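Local coordinates for tailspike protein (Acinetobacter phage vB_ApiP_P1, PDB 6E1R) that probably recognises and cleaves the capsular polysaccharide of its Acinetobacter host, acting as a trimeric hydrolase on the phage tail, at residues V378-A383 / G398-D403; I152-A157 / R183-G188; L468-I473 / Y487-T492. All coordinates share one frame; numbering follows the deposited sequence.

Contact 1. Residues V378-A383 / G398-D403; sequences VLNDVA and GGSIGD
Asn380 and Ser400 meet through first torsions that set Asn380 CG and Ser400 OG where the amide nitrogen can find the hydroxyl. In Asn380, CG lies beside the backbone N and anti to the carbonyl carbon (chi1 -57°), while Ser400 holds OG between its own N and carbonyl carbon (chi1 60°). The amide then donates from Asn380 ND2 to Ser400 OG at 3.3 Å, with an N-H...O angle of 148° and the hydroxyl oxygen lying slightly out of the amide plane. The same amide lies alongside the backbone of the second loop: Asn380 ND2 is 3.2 Å from Ile401 C, and Asn380 CG is 3.4 Å from Ile401 O. The other end of the amide is also held, since Asn380 OD1 accepts from the backbone N of Val371, so bonds at both ends fix the rotation of this buried group. Asn380 occupies the third position of a type II turn from Val378 to Asp381, and its positive phi suits that place. Gly402, without a side chain, brings its CA to 5.6 Å from Asn380 CA. Beyond this point a water joins the backbones, donating to Asn380 O at 2.8 Å and accepting from Asp403 N at 2.9 Å. Farther on, Val382 CG2 touches Asp403 CB at 3.9 Å, the two side chains crossing at about a right angle, and both residues pack on Gln421 of the second subunit. Asp381 OD1 accepts from Ala383 N in an Asx turn at the start of the short 3-10 segment. Backbone bonds tie Asn380 to Val372 and Ser400 to Ser369. Loops joined by a side-chain amide and a water, beside the last coils, are consistent with the C-terminal end of a tailspike parallel beta-helix.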
# COMPACT_ATOMS: atom_id res chain seq x y z
N VAL A 378 8.67 17.02 23.54
CA VAL A 378 7.26 16.90 23.91
C VAL A 378 6.76 15.53 23.47
O VAL A 378 6.73 15.22 22.27
CB VAL A 378 6.43 18.03 23.28
CG1 VAL A 378 4.96 17.86 23.63
CG2 VAL A 378 6.95 19.39 23.74
N LEU A 379 6.34 14.72 24.44
CA LEU A 379 5.81 13.40 24.14
C LEU A 379 4.37 13.51 23.64
O LEU A 379 3.57 14.28 24.18
CB LEU A 379 5.87 12.50 25.38
CG LEU A 379 7.24 12.18 25.96
CD1 LEU A 379 7.10 11.36 27.23
CD2 LEU A 379 8.09 11.43 24.94
N ASN A 380 4.06 12.73 22.61
CA ASN A 380 2.70 12.64 22.07
C ASN A 380 2.20 14.01 21.61
O ASN A 380 1.04 14.37 21.83
CB ASN A 380 1.75 12.01 23.08
CG ASN A 380 2.20 10.64 23.53
OD1 ASN A 380 2.67 9.83 22.73
ND2 ASN A 380 2.07 10.37 24.83
N ASP A 381 3.09 14.78 20.98
CA ASP A 381 2.73 16.08 20.44
C ASP A 381 1.72 15.89 19.31
O ASP A 381 2.07 15.39 18.23
CB ASP A 381 3.98 16.81 19.96
CG ASP A 381 3.68 18.22 19.45
OD1 ASP A 381 2.53 18.68 19.60
OD2 ASP A 381 4.61 18.85 18.90
N VAL A 382 0.47 16.30 19.54
CA VAL A 382 -0.58 16.12 18.55
C VAL A 382 -0.32 16.96 17.31
O VAL A 382 -0.85 16.64 16.23
CB VAL A 382 -1.95 16.44 19.18
CG1 VAL A 382 -3.08 16.04 18.25
CG2 VAL A 382 -2.08 15.75 20.52
N ALA A 383 0.49 18.01 17.41
CA ALA A 383 0.85 18.79 16.24
C ALA A 383 1.65 17.99 15.23
O ALA A 383 1.73 18.38 14.06
CB ALA A 383 1.64 20.04 16.65
N GLY A 398 5.32 2.53 31.44
CA GLY A 398 6.04 3.45 30.60
C GLY A 398 5.30 3.88 29.35
O GLY A 398 5.78 4.78 28.64
N GLY A 399 4.16 3.26 29.04
CA GLY A 399 3.42 3.63 27.86
C GLY A 399 2.53 4.84 28.07
O GLY A 399 2.04 5.10 29.17
N SER A 400 2.34 5.60 27.00
CA SER A 400 1.55 6.82 27.05
C SER A 400 1.10 7.19 25.64
O SER A 400 1.84 6.99 24.68
CB SER A 400 2.35 7.98 27.66
OG SER A 400 3.51 8.26 26.89
N ILE A 401 -0.12 7.72 25.54
CA ILE A 401 -0.64 8.21 24.27
C ILE A 401 -1.03 9.68 24.33
O ILE A 401 -1.22 10.29 23.27
CB ILE A 401 -1.84 7.37 23.79
CG1 ILE A 401 -2.96 7.37 24.84
CG2 ILE A 401 -1.41 5.95 23.45
CD1 ILE A 401 -4.18 6.57 24.43
N GLY A 402 -1.14 10.27 25.52
CA GLY A 402 -1.48 11.68 25.60
C GLY A 402 -2.88 11.94 25.09
O GLY A 402 -3.84 11.25 25.44
N ASP A 403 -3.00 12.96 24.23
CA ASP A 403 -4.28 13.33 23.64
C ASP A 403 -4.51 12.68 22.29
O ASP A 403 -5.42 13.10 21.56
CB ASP A 403 -4.36 14.86 23.50
CG ASP A 403 -4.41 15.56 24.84
OD1 ASP A 403 -4.88 14.95 25.82
OD2 ASP A 403 -3.97 16.73 24.90
O HOH W 1 -0.79 14.77 23.95

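Contact 2. Residues I152-A157 / R183-G188; sequences IFTVKA and RSTSNG
Thr185 grips Val155 O twice, once from its side chain and once from its backbone. Thr185 OG1 reaches Val155 O at 2.9 Å on a lone pair in the carbonyl plane, and Thr185 N reaches Val155 O at 3.2 Å, nearly straight at 170°. The chi1 of 52° sets Thr185 OG1 between its N and carbonyl carbon and leaves Thr185 CG2 to meet Thr154 CG2 at 3.6 Å. Backbone bonds extend the ladder: Val155 N donates to Arg183 O at 2.7 Å, and Arg183 N donates to Phe153 O. Past the strand ends, Gly188 CA makes a CA-H...O contact with Lys156 O at 3.2 Å.

The next layer steadies these partners. Ser184 OG lies 3.7 Å from Val155 CB and donates to Gly188 O at 2.7 Å, tying the turn back to its own strand, while Asn211 N also bonds to that hydroxyl. Farther out, Thr154 OG1 pairs with Thr122 OG1, and salt bridges link Lys156 to Asp126 and Arg183 to Asp209. Strand 151-155 lies between strands 123-124 and 178-184, and this in-register parallel pairing of successive coils is characteristic of the parallel beta-helix of phage tailspikes.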
# COMPACT_ATOMS: atom_id res chain seq x y z
N ILE A 152 32.83 -8.61 1.08
CA ILE A 152 32.79 -9.72 0.13
C ILE A 152 32.75 -9.18 -1.30
O ILE A 152 33.48 -9.66 -2.18
CB ILE A 152 31.59 -10.63 0.42
CG1 ILE A 152 31.78 -11.34 1.76
CG2 ILE A 152 31.38 -11.63 -0.70
CD1 ILE A 152 30.63 -12.25 2.14
N PHE A 153 31.91 -8.18 -1.54
CA PHE A 153 31.85 -7.49 -2.82
C PHE A 153 32.15 -6.01 -2.60
O PHE A 153 31.74 -5.43 -1.59
CB PHE A 153 30.49 -7.66 -3.50
CG PHE A 153 30.26 -9.03 -4.07
CD1 PHE A 153 30.81 -9.39 -5.29
CD2 PHE A 153 29.50 -9.96 -3.38
CE1 PHE A 153 30.60 -10.65 -5.81
CE2 PHE A 153 29.29 -11.22 -3.90
CZ PHE A 153 29.84 -11.57 -5.12
N THR A 154 32.86 -5.41 -3.55
CA THR A 154 33.22 -4.00 -3.49
C THR A 154 32.53 -3.26 -4.63
O THR A 154 32.77 -3.55 -5.80
CB THR A 154 34.74 -3.82 -3.58
OG1 THR A 154 35.35 -4.27 -2.37
CG2 THR A 154 35.09 -2.36 -3.81
N VAL A 155 31.66 -2.32 -4.27
CA VAL A 155 30.94 -1.53 -5.26
C VAL A 155 31.89 -0.49 -5.84
O VAL A 155 32.56 0.24 -5.10
CB VAL A 155 29.70 -0.87 -4.63
CG1 VAL A 155 28.94 -0.07 -5.68
CG2 VAL A 155 28.81 -1.93 -4.00
N LYS A 156 31.95 -0.41 -7.16
CA LYS A 156 32.85 0.51 -7.83
C LYS A 156 32.35 1.94 -7.72
O LYS A 156 31.18 2.20 -7.43
CB LYS A 156 33.01 0.13 -9.30
CG LYS A 156 33.56 -1.27 -9.54
CD LYS A 156 33.56 -1.61 -11.01
CE LYS A 156 34.18 -2.97 -11.27
NZ LYS A 156 34.22 -3.29 -12.72
N ALA A 157 33.27 2.88 -7.94
CA ALA A 157 32.94 4.30 -7.82
C ALA A 157 31.99 4.73 -8.93
O ALA A 157 31.99 4.18 -10.03
CB ALA A 157 34.21 5.14 -7.86
N ARG A 183 30.45 -3.06 0.19
CA ARG A 183 30.95 -1.76 0.61
C ARG A 183 31.27 -0.95 -0.64
O ARG A 183 31.61 -1.51 -1.69
CB ARG A 183 32.19 -1.87 1.50
CG ARG A 183 32.39 -0.67 2.42
CD ARG A 183 33.59 -0.86 3.33
NE ARG A 183 33.37 -1.92 4.32
CZ ARG A 183 32.84 -1.72 5.52
NH1 ARG A 183 32.46 -0.51 5.89
NH2 ARG A 183 32.68 -2.74 6.35
N SER A 184 31.16 0.37 -0.52
CA SER A 184 31.33 1.27 -1.65
C SER A 184 32.66 2.00 -1.56
O SER A 184 33.05 2.46 -0.48
CB SER A 184 30.19 2.28 -1.73
OG SER A 184 28.97 1.65 -2.08
N THR A 185 33.35 2.11 -2.69
CA THR A 185 34.55 2.92 -2.80
C THR A 185 34.15 4.31 -3.28
O THR A 185 33.52 4.45 -4.34
CB THR A 185 35.56 2.29 -3.76
OG1 THR A 185 34.92 1.99 -5.01
CG2 THR A 185 36.14 1.01 -3.16
N SER A 186 34.52 5.33 -2.51
CA SER A 186 34.19 6.72 -2.82
C SER A 186 32.68 6.91 -3.01
O SER A 186 32.23 7.60 -3.93
CB SER A 186 34.95 7.21 -4.05
OG SER A 186 34.69 8.58 -4.31
N ASN A 187 31.90 6.30 -2.12
CA ASN A 187 30.43 6.37 -2.16
C ASN A 187 29.88 5.87 -3.50
O ASN A 187 28.96 6.47 -4.06
CB ASN A 187 29.94 7.78 -1.86
CG ASN A 187 30.36 8.26 -0.49
OD1 ASN A 187 31.15 9.19 -0.36
ND2 ASN A 187 29.82 7.63 0.55
N GLY A 188 30.44 4.78 -4.00
CA GLY A 188 29.98 4.23 -5.26
C GLY A 188 28.56 3.69 -5.16
O GLY A 188 28.12 3.20 -4.12

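Contact 3. Residues L468-I473 / Y487-T492; sequences LLVNAI and YELLVT
Leu468 and Leu489 form a hydrogen-bonded pair in an antiparallel beta hairpin of the C-terminal domain, where a five-stranded and a four-stranded antiparallel sheet pack in the manner of a beta-sandwich. Leu468 N donates to Leu489 O at 2.7 Å and Leu489 N returns the bond to Leu468 O; Val470 and Tyr487 repeat this reciprocal pattern. On the face bearing these four residues, Leu468 has CG beside its backbone N (chi1 -52°), and Leu468 CD1 reaches Val491 CG1 at 3.6 Å, the side chains meeting at about a right angle. Val470 CG2 lies 4.2 Å from Leu489 CD1. Trp521 and Ile523 of strand 519-523 cover this apolar surface.

Tyr487 turns its ring edge to the neighbouring strand: Tyr487 CD1 is 3.7 Å from Val470 O, and Tyr487 CE1 is 4.3 Å from Ala472 CB, both partners lying near the ring plane. Its hydroxyl is buried but satisfied by Pro517 O and Phe519 N, and Trp521 meets the ring edge-to-face; together these contacts fix the ring's place.

The other face carries the non-hydrogen-bonded pair Leu469 and Glu488. Glu488 starts with CG anti to the backbone N, then bends at chi2 (86°), which turns CD out of the extended line of the chain; the carboxylate then lies beside Leu469. The two side chains cross obliquely, and at the trimer interface the buried Glu488 OE1 forms a salt bridge with Arg467 NH1 of the second subunit. That same oxygen, Glu488 OE1, rests 3.4 Å from Leu469 CD1.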
# COMPACT_ATOMS: atom_id res chain seq x y z
N LEU A 468 -21.20 39.55 19.06
CA LEU A 468 -20.00 39.35 19.85
C LEU A 468 -20.38 38.93 21.26
O LEU A 468 -21.18 39.60 21.92
CB LEU A 468 -19.13 40.61 19.91
CG LEU A 468 -18.74 41.29 18.60
CD1 LEU A 468 -17.87 42.50 18.88
CD2 LEU A 468 -18.02 40.32 17.68
N LEU A 469 -19.80 37.82 21.73
CA LEU A 469 -19.93 37.37 23.11
C LEU A 469 -18.58 37.56 23.79
O LEU A 469 -17.61 36.88 23.44
CB LEU A 469 -20.39 35.92 23.18
CG LEU A 469 -20.56 35.32 24.58
CD1 LEU A 469 -21.60 36.08 25.37
CD2 LEU A 469 -20.91 33.84 24.49
N VAL A 470 -18.52 38.46 24.76
CA VAL A 470 -17.28 38.79 25.46
C VAL A 470 -17.39 38.33 26.90
O VAL A 470 -18.34 38.70 27.60
CB VAL A 470 -16.97 40.29 25.38
CG1 VAL A 470 -15.62 40.56 26.03
CG2 VAL A 470 -16.97 40.77 23.94
N ASN A 471 -16.42 37.55 27.35
CA ASN A 471 -16.30 37.14 28.74
C ASN A 471 -15.03 37.77 29.29
O ASN A 471 -13.92 37.32 28.99
CB ASN A 471 -16.26 35.62 28.87
CG ASN A 471 -16.23 35.15 30.32
OD1 ASN A 471 -15.89 34.01 30.61
ND2 ASN A 471 -16.60 36.04 31.23
N ALA A 472 -15.19 38.81 30.10
CA ALA A 472 -14.07 39.51 30.72
C ALA A 472 -13.88 39.00 32.14
O ALA A 472 -14.85 38.81 32.88
CB ALA A 472 -14.30 41.02 30.73
N ILE A 473 -12.63 38.77 32.51
CA ILE A 473 -12.28 38.26 33.83
C ILE A 473 -11.15 39.09 34.41
O ILE A 473 -10.44 39.80 33.69
CB ILE A 473 -11.88 36.77 33.80
CG1 ILE A 473 -10.64 36.58 32.92
CG2 ILE A 473 -13.04 35.91 33.31
CD1 ILE A 473 -9.99 35.23 33.07
N TYR A 487 -20.85 39.82 28.15
CA TYR A 487 -21.49 40.89 27.40
C TYR A 487 -21.92 40.36 26.04
O TYR A 487 -21.18 39.62 25.39
CB TYR A 487 -20.54 42.08 27.23
CG TYR A 487 -19.97 42.62 28.52
CD1 TYR A 487 -18.84 42.04 29.09
CD2 TYR A 487 -20.55 43.70 29.17
CE1 TYR A 487 -18.31 42.53 30.27
CE2 TYR A 487 -20.02 44.20 30.35
CZ TYR A 487 -18.90 43.60 30.89
OH TYR A 487 -18.37 44.08 32.07
N GLU A 488 -23.11 40.75 25.61
CA GLU A 488 -23.65 40.37 24.32
C GLU A 488 -23.76 41.62 23.46
O GLU A 488 -24.51 42.54 23.80
CB GLU A 488 -25.02 39.70 24.48
CG GLU A 488 -25.60 39.12 23.20
CD GLU A 488 -25.11 37.70 22.92
OE1 GLU A 488 -24.01 37.35 23.38
OE2 GLU A 488 -25.84 36.95 22.25
N LEU A 489 -23.02 41.66 22.36
CA LEU A 489 -22.88 42.87 21.56
C LEU A 489 -23.26 42.59 20.11
O LEU A 489 -22.83 41.59 19.53
CB LEU A 489 -21.45 43.42 21.63
CG LEU A 489 -20.87 43.63 23.02
CD1 LEU A 489 -19.40 44.03 22.94
CD2 LEU A 489 -21.67 44.68 23.79
N LEU A 490 -24.06 43.48 19.53
CA LEU A 490 -24.32 43.51 18.10
C LEU A 490 -23.48 44.62 17.48
O LEU A 490 -23.54 45.77 17.92
CB LEU A 490 -25.80 43.75 17.80
CG LEU A 490 -26.73 42.54 17.85
CD1 LEU A 490 -28.13 42.95 17.40
CD2 LEU A 490 -26.20 41.41 16.99
N VAL A 491 -22.70 44.28 16.46
CA VAL A 491 -21.80 45.23 15.83
C VAL A 491 -22.00 45.21 14.32
O VAL A 491 -22.33 44.17 13.73
CB VAL A 491 -20.32 44.96 16.18
CG1 VAL A 491 -20.09 45.13 17.67
CG2 VAL A 491 -19.91 43.56 15.73
N THR A 492 -21.79 46.37 13.70
CA THR A 492 -21.77 46.53 12.26
C THR A 492 -21.18 47.90 11.96
O THR A 492 -21.14 48.77 12.83
CB THR A 492 -23.16 46.38 11.63
OG1 THR A 492 -23.05 46.45 10.20
CG2 THR A 492 -24.08 47.49 12.11

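The three contacts sit in series along an elongated chain, with contacts 1 and 2 about 42 Å apart between centres and contacts 2 and 3 about 71 Å. None shares a strand or loop with another. Contact 3 is wholly buried and mostly apolar, and its two faces serve different ends: one fills the domain interior, the other meets a partner subunit. Contacts 1 and 2 are only partly buried. Contact 2 rests on regular parallel backbone pairing reinforced by hydroxyls, whereas contact 1 has no sheet pairing and relies chiefly on an amide and a water. Contacts 1 and 3 both reach the second subunit, and contact 3 also the third; contact 2 touches no other chain.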